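PDB 5ZB9: DNA damage response protein Rtt109, putative from Neosartorya fumigata, which probably transfers the acetyl group of acetyl-CoA to histone H3, an acetylation linked to DNA replication, nucleosome assembly and the DNA damage response. Local coordinates for residues 97-100 with 101-104; 437-440 with 441-445; 450-453 with 454-458. All coordinates share one frame; numbering follows the deposited sequence.

Contact 1: 97-100 with 101-104; sequences TGYL and HLLK
Tyr99 and Leu100 bond to Leu102 and Leu103 in a short 3-10 turn, part of the loop that joins strand 86-96 to helix 111-127. Two backbone bonds, each spanning three residues, define it. Leu102 N donates to Tyr99 O over 3.0 Å, and Leu103 N to Leu100 O over the same 3.0 Å. Gly98 leads in with a positive phi of 100°, at which a CB would press against the carbonyl oxygen of Thr97; hence the glycine.

A second polar group gathers at Gly98 O. A chi1 of 67° puts His101 CG between its backbone N and carbonyl carbon, turning the ring back to meet this oxygen edge-on through ND1 at 2.9 Å, a weak, bent bond. Leu102 CG lies 3.8 Å above one ring face, toward the rim. Water 1 also gives Gly98 O a weak bond and accepts from His101 N.

The apolar contacts pair side chains three residues apart. Leu102 lies alongside Tyr99 and touches Lys439; Leu100 slants against Leu103, packing on Ile73 close to Leu112, a CoA-binding residue, although no CoA is bound here. Leu103 rests on Val21. Largely aliphatic neighbours suit each leucine. Leu100 CD1 meets Leu103 CD2 at 4.2 Å.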
# COMPACT_ATOMS: atom_id res chain seq x y z
N THR A 97 5.17 -16.49 -6.93
CA THR A 97 5.14 -17.37 -8.08
C THR A 97 5.00 -18.82 -7.63
O THR A 97 4.47 -19.65 -8.36
CB THR A 97 6.40 -17.22 -8.94
OG1 THR A 97 7.56 -17.41 -8.12
CG2 THR A 97 6.45 -15.85 -9.57
N GLY A 98 5.47 -19.09 -6.42
CA GLY A 98 5.37 -20.43 -5.87
C GLY A 98 6.67 -21.19 -5.99
O GLY A 98 6.72 -22.38 -5.68
N TYR A 99 7.74 -20.51 -6.42
CA TYR A 99 9.02 -21.18 -6.65
C TYR A 99 10.04 -20.92 -5.55
O TYR A 99 11.20 -21.30 -5.67
CB TYR A 99 9.59 -20.77 -8.01
CG TYR A 99 8.69 -21.26 -9.12
CD1 TYR A 99 8.63 -22.61 -9.44
CD2 TYR A 99 7.86 -20.38 -9.80
CE1 TYR A 99 7.79 -23.07 -10.44
CE2 TYR A 99 7.02 -20.83 -10.80
CZ TYR A 99 6.99 -22.18 -11.11
OH TYR A 99 6.15 -22.63 -12.10
N LEU A 100 9.59 -20.30 -4.46
CA LEU A 100 10.46 -20.02 -3.33
C LEU A 100 11.06 -21.30 -2.74
O LEU A 100 12.14 -21.27 -2.16
CB LEU A 100 9.69 -19.25 -2.25
CG LEU A 100 10.42 -18.96 -0.94
CD1 LEU A 100 11.71 -18.20 -1.19
CD2 LEU A 100 9.51 -18.19 0.01
N HIS A 101 10.35 -22.42 -2.91
CA HIS A 101 10.81 -23.70 -2.36
C HIS A 101 12.13 -24.17 -3.00
O HIS A 101 12.85 -24.98 -2.42
CB HIS A 101 9.73 -24.77 -2.52
CG HIS A 101 9.46 -25.15 -3.94
ND1 HIS A 101 8.57 -24.46 -4.74
CD2 HIS A 101 9.94 -26.16 -4.70
CE1 HIS A 101 8.53 -25.02 -5.94
NE2 HIS A 101 9.35 -26.06 -5.94
N LEU A 102 12.44 -23.66 -4.19
CA LEU A 102 13.69 -24.01 -4.87
C LEU A 102 14.91 -23.36 -4.21
O LEU A 102 16.03 -23.51 -4.68
CB LEU A 102 13.64 -23.59 -6.33
CG LEU A 102 12.50 -24.22 -7.14
CD1 LEU A 102 12.52 -23.67 -8.56
CD2 LEU A 102 12.63 -25.73 -7.13
N LEU A 103 14.67 -22.63 -3.12
CA LEU A 103 15.76 -21.98 -2.42
C LEU A 103 16.32 -22.90 -1.36
O LEU A 103 15.67 -23.16 -0.35
CB LEU A 103 15.29 -20.67 -1.78
CG LEU A 103 16.40 -19.83 -1.16
CD1 LEU A 103 17.48 -19.51 -2.19
CD2 LEU A 103 15.83 -18.57 -0.56
N LYS A 104 17.53 -23.39 -1.61
CA LYS A 104 18.21 -24.30 -0.69
C LYS A 104 18.33 -23.69 0.71
O LYS A 104 18.83 -22.57 0.87
CB LYS A 104 19.60 -24.66 -1.23
CG LYS A 104 19.58 -25.30 -2.62
CD LYS A 104 20.97 -25.73 -3.04
CE LYS A 104 20.95 -26.54 -4.34
NZ LYS A 104 20.47 -25.74 -5.51
O HOH W 1 7.41 -21.87 -2.94

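Contact 2: 437-440 with 441-445; sequences NTKH and KAIAS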
# COMPACT_ATOMS: atom_id res chain seq x y z
N ASN A 437 3.99 -21.18 -15.26
CA ASN A 437 3.36 -22.47 -14.98
C ASN A 437 4.29 -23.54 -14.45
O ASN A 437 3.93 -24.28 -13.54
CB ASN A 437 2.69 -22.99 -16.24
CG ASN A 437 1.55 -22.11 -16.69
OD1 ASN A 437 1.72 -21.23 -17.53
ND2 ASN A 437 0.38 -22.33 -16.12
N THR A 438 5.48 -23.64 -15.04
CA THR A 438 6.45 -24.65 -14.61
C THR A 438 7.77 -23.99 -14.23
O THR A 438 8.03 -22.84 -14.60
CB THR A 438 6.72 -25.70 -15.70
OG1 THR A 438 7.48 -25.11 -16.75
CG2 THR A 438 5.40 -26.23 -16.26
N LYS A 439 8.61 -24.73 -13.51
CA LYS A 439 9.93 -24.24 -13.13
C LYS A 439 10.71 -23.72 -14.33
O LYS A 439 11.23 -22.60 -14.31
CB LYS A 439 10.72 -25.34 -12.43
CG LYS A 439 12.15 -24.96 -12.12
CD LYS A 439 12.83 -26.00 -11.24
CE LYS A 439 13.00 -27.33 -11.97
NZ LYS A 439 13.68 -28.35 -11.12
N HIS A 440 10.76 -24.52 -15.39
CA HIS A 440 11.56 -24.16 -16.56
C HIS A 440 11.03 -22.92 -17.27
O HIS A 440 11.81 -22.07 -17.69
CB HIS A 440 11.64 -25.34 -17.53
CG HIS A 440 12.40 -26.51 -17.00
ND1 HIS A 440 12.45 -27.73 -17.65
CD2 HIS A 440 13.14 -26.65 -15.87
CE1 HIS A 440 13.19 -28.57 -16.94
NE2 HIS A 440 13.62 -27.94 -15.86
N LYS A 441 9.71 -22.80 -17.38
CA LYS A 441 9.11 -21.65 -18.04
C LYS A 441 9.28 -20.37 -17.21
O LYS A 441 9.49 -19.29 -17.77
CB LYS A 441 7.63 -21.90 -18.31
CG LYS A 441 7.38 -23.15 -19.16
CD LYS A 441 5.89 -23.47 -19.28
CE LYS A 441 5.42 -23.37 -20.73
NZ LYS A 441 5.73 -22.03 -21.32
N ALA A 442 9.21 -20.50 -15.89
CA ALA A 442 9.36 -19.35 -15.00
C ALA A 442 10.80 -18.84 -15.00
O ALA A 442 11.05 -17.63 -15.01
CB ALA A 442 8.92 -19.71 -13.58
N ILE A 443 11.75 -19.77 -14.99
CA ILE A 443 13.16 -19.41 -15.08
C ILE A 443 13.44 -18.66 -16.38
O ILE A 443 14.22 -17.71 -16.41
CB ILE A 443 14.06 -20.65 -14.99
CG1 ILE A 443 14.07 -21.18 -13.55
CG2 ILE A 443 15.47 -20.32 -15.42
CD1 ILE A 443 14.87 -22.44 -13.36
N ALA A 444 12.78 -19.08 -17.46
CA ALA A 444 12.94 -18.43 -18.75
C ALA A 444 12.28 -17.05 -18.75
O ALA A 444 12.82 -16.09 -19.31
CB ALA A 444 12.36 -19.29 -19.85
N SER A 445 11.12 -16.97 -18.12
CA SER A 445 10.40 -15.70 -18.04
C SER A 445 11.20 -14.68 -17.24
O SER A 445 11.24 -13.50 -17.59
CB SER A 445 9.02 -15.92 -17.40
OG SER A 445 8.20 -16.71 -18.23
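Thr438 caps the N-terminus of helix 439-457 by accepting from Lys441. In the first turn of a helix the backbone N-H groups lack carbonyl partners from a preceding turn, and the threonine hydroxyl serves one of them: Lys441 N donates to Thr438 OG1 over a long but straight 3.3 Å (163° at the hydrogen). With chi1 at 72°, OG1 is placed between the backbone N and the carbonyl carbon of its own residue, from where it faces the opening turn. Threonine suits the site because it supplies this acceptor together with a methyl, CG2, which lies 4.1 Å from Lys441 CD. The start of the lysine chain slants across the hydroxyl, bringing CG to 3.1 Å from OG1.

The backbone takes over from there. Thr438 O accepts from Ala442 N at 2.9 Å; the Tyr99 hydroxyl, bonded to Phe436 O, is a probable second partner. Lys439 O accepts from Ile443 N at 3.0 Å, and His440 O from Ala444 N at 3.2 Å. Further along, Ser445 N is satisfied by Lys441 O, while Ser445 OG bonds to Asp435 O. Lys441 NZ makes a long, weak ion pair with Asp435.

Lys439 and Ile443 add an aliphatic contact, running side by side with Lys439 CG 3.9 Å from Ile443 CD1; the isoleucine and the small Ala442 also pack on Val71. Because Thr438 OG1 takes Lys441 N and Thr438 O takes Ala442 N, the chemistry is consistent with a well-defined helix start.

Contact 3: 450-453 with 454-458; sequences AEKV and ASLAD
From Ala450 to Leu456 the backbone is regular alpha-helix, and each residue of 450-453 offers its carbonyl to the amide four places on: Ala450 to Ala454, Glu451 to Ser455, Lys452 to Leu456 and Val453 to Ala457. The last of these is the shortest, with Val453 O 2.8 Å from Ala457 N. Helix 439-457 then stops in a Schellman motif. Asp458 turns to a positive phi of 53°, and its N makes a weak 3.3 Å bond back to Ser455 O.

Ser455 folds its hydroxyl onto the helix itself. In the conformer given, OG donates to Glu451 O at 2.9 Å, while Ser455 N reaches the same oxygen at 2.9 Å from the other face of the carbonyl plane. The side chain has a second conformer, so the hydroxyl's grip is probably part-time. Serine suits because its hydroxyl sits one carbon from CA, where chi1 alone (-55°) can fold it back.

The flank facing the fold is mostly apolar. Ala450 touches Arg26, Val453 packs on Ile28 and Val462, and Ala457 also meets Val462; short side chains probably suit a backbone this near its neighbours. Leu456 meets Ala427 of helix 421-432. Lys452, which also touches Phe430, bends at chi2 (68°), carrying its aliphatic stem across Leu456, so that Lys452 CE lies 3.9 Å from Leu456 CD1.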
# COMPACT_ATOMS: atom_id res chain seq x y z
N ALA A 450 14.29 -9.69 -16.95
CA ALA A 450 15.48 -9.04 -16.43
C ALA A 450 16.22 -8.31 -17.54
O ALA A 450 16.72 -7.20 -17.35
CB ALA A 450 16.39 -10.04 -15.75
N GLU A 451 16.27 -8.94 -18.71
CA GLU A 451 16.92 -8.35 -19.87
C GLU A 451 16.12 -7.18 -20.42
O GLU A 451 16.69 -6.15 -20.80
CB GLU A 451 17.13 -9.40 -20.95
CG GLU A 451 18.18 -10.42 -20.59
CD GLU A 451 18.21 -11.59 -21.56
OE1 GLU A 451 17.28 -11.69 -22.39
OE2 GLU A 451 19.16 -12.40 -21.49
N LYS A 452 14.80 -7.33 -20.45
CA LYS A 452 13.90 -6.28 -20.90
C LYS A 452 14.04 -5.03 -20.04
O LYS A 452 14.08 -3.90 -20.54
CB LYS A 452 12.45 -6.76 -20.87
CG LYS A 452 11.45 -5.70 -21.26
CD LYS A 452 11.58 -5.35 -22.72
CE LYS A 452 10.61 -4.25 -23.10
NZ LYS A 452 10.88 -3.73 -24.47
N VAL A 453 14.11 -5.24 -18.73
CA VAL A 453 14.30 -4.13 -17.80
C VAL A 453 15.62 -3.43 -18.08
O VAL A 453 15.67 -2.21 -18.20
CB VAL A 453 14.25 -4.61 -16.34
CG1 VAL A 453 14.64 -3.48 -15.41
CG2 VAL A 453 12.88 -5.11 -16.01
N ALA A 454 16.69 -4.22 -18.19
CA ALA A 454 18.02 -3.70 -18.51
C ALA A 454 18.00 -2.86 -19.78
O ALA A 454 18.60 -1.79 -19.82
CB ALA A 454 19.02 -4.84 -18.65
N SER A 455 17.29 -3.34 -20.80
CA SER A 455 17.20 -2.63 -22.07
C SER A 455 16.48 -1.30 -21.91
O SER A 455 16.93 -0.28 -22.44
CB SER A 455 16.48 -3.49 -23.10
OG SER A 455 17.11 -4.75 -23.25
N LEU A 456 15.37 -1.31 -21.18
CA LEU A 456 14.60 -0.08 -20.97
C LEU A 456 15.38 0.92 -20.13
O LEU A 456 15.26 2.13 -20.31
CB LEU A 456 13.26 -0.39 -20.30
CG LEU A 456 12.27 -1.27 -21.05
CD1 LEU A 456 11.23 -1.82 -20.08
CD2 LEU A 456 11.60 -0.47 -22.15
N ALA A 457 16.19 0.39 -19.21
CA ALA A 457 16.95 1.20 -18.27
C ALA A 457 18.22 1.76 -18.88
O ALA A 457 18.85 2.65 -18.31
CB ALA A 457 17.31 0.37 -17.05
N ASP A 458 18.60 1.22 -20.04
CA ASP A 458 19.92 1.45 -20.61
C ASP A 458 21.00 1.13 -19.59
O ASP A 458 21.85 1.98 -19.29
CB ASP A 458 20.07 2.90 -21.11
CG ASP A 458 19.34 3.14 -22.41
OD1 ASP A 458 19.00 2.15 -23.11
OD2 ASP A 458 19.11 4.32 -22.75

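Overall arrangement
Contacts 2 and 3 are the two ends of helix 439-457, its capped start and its Schellman finish, with centres 19 Å apart. Contact 1 lies beside the N-terminal end, its centre 12 Å from that of contact 2 and 24 Å from that of contact 3. Tyr99 forms the junction: its OH bonds to Phe436 O and probably also to Thr438 O, 3.1 Å away, while Tyr99 CE2 packs 3.6 Å from Ala442 CB. Contact 1 directly follows the CoA-binding Ser96, whose side chain is about 11 Å from that of Ala442; contact 3 is remote from the cofactor site, which is empty here.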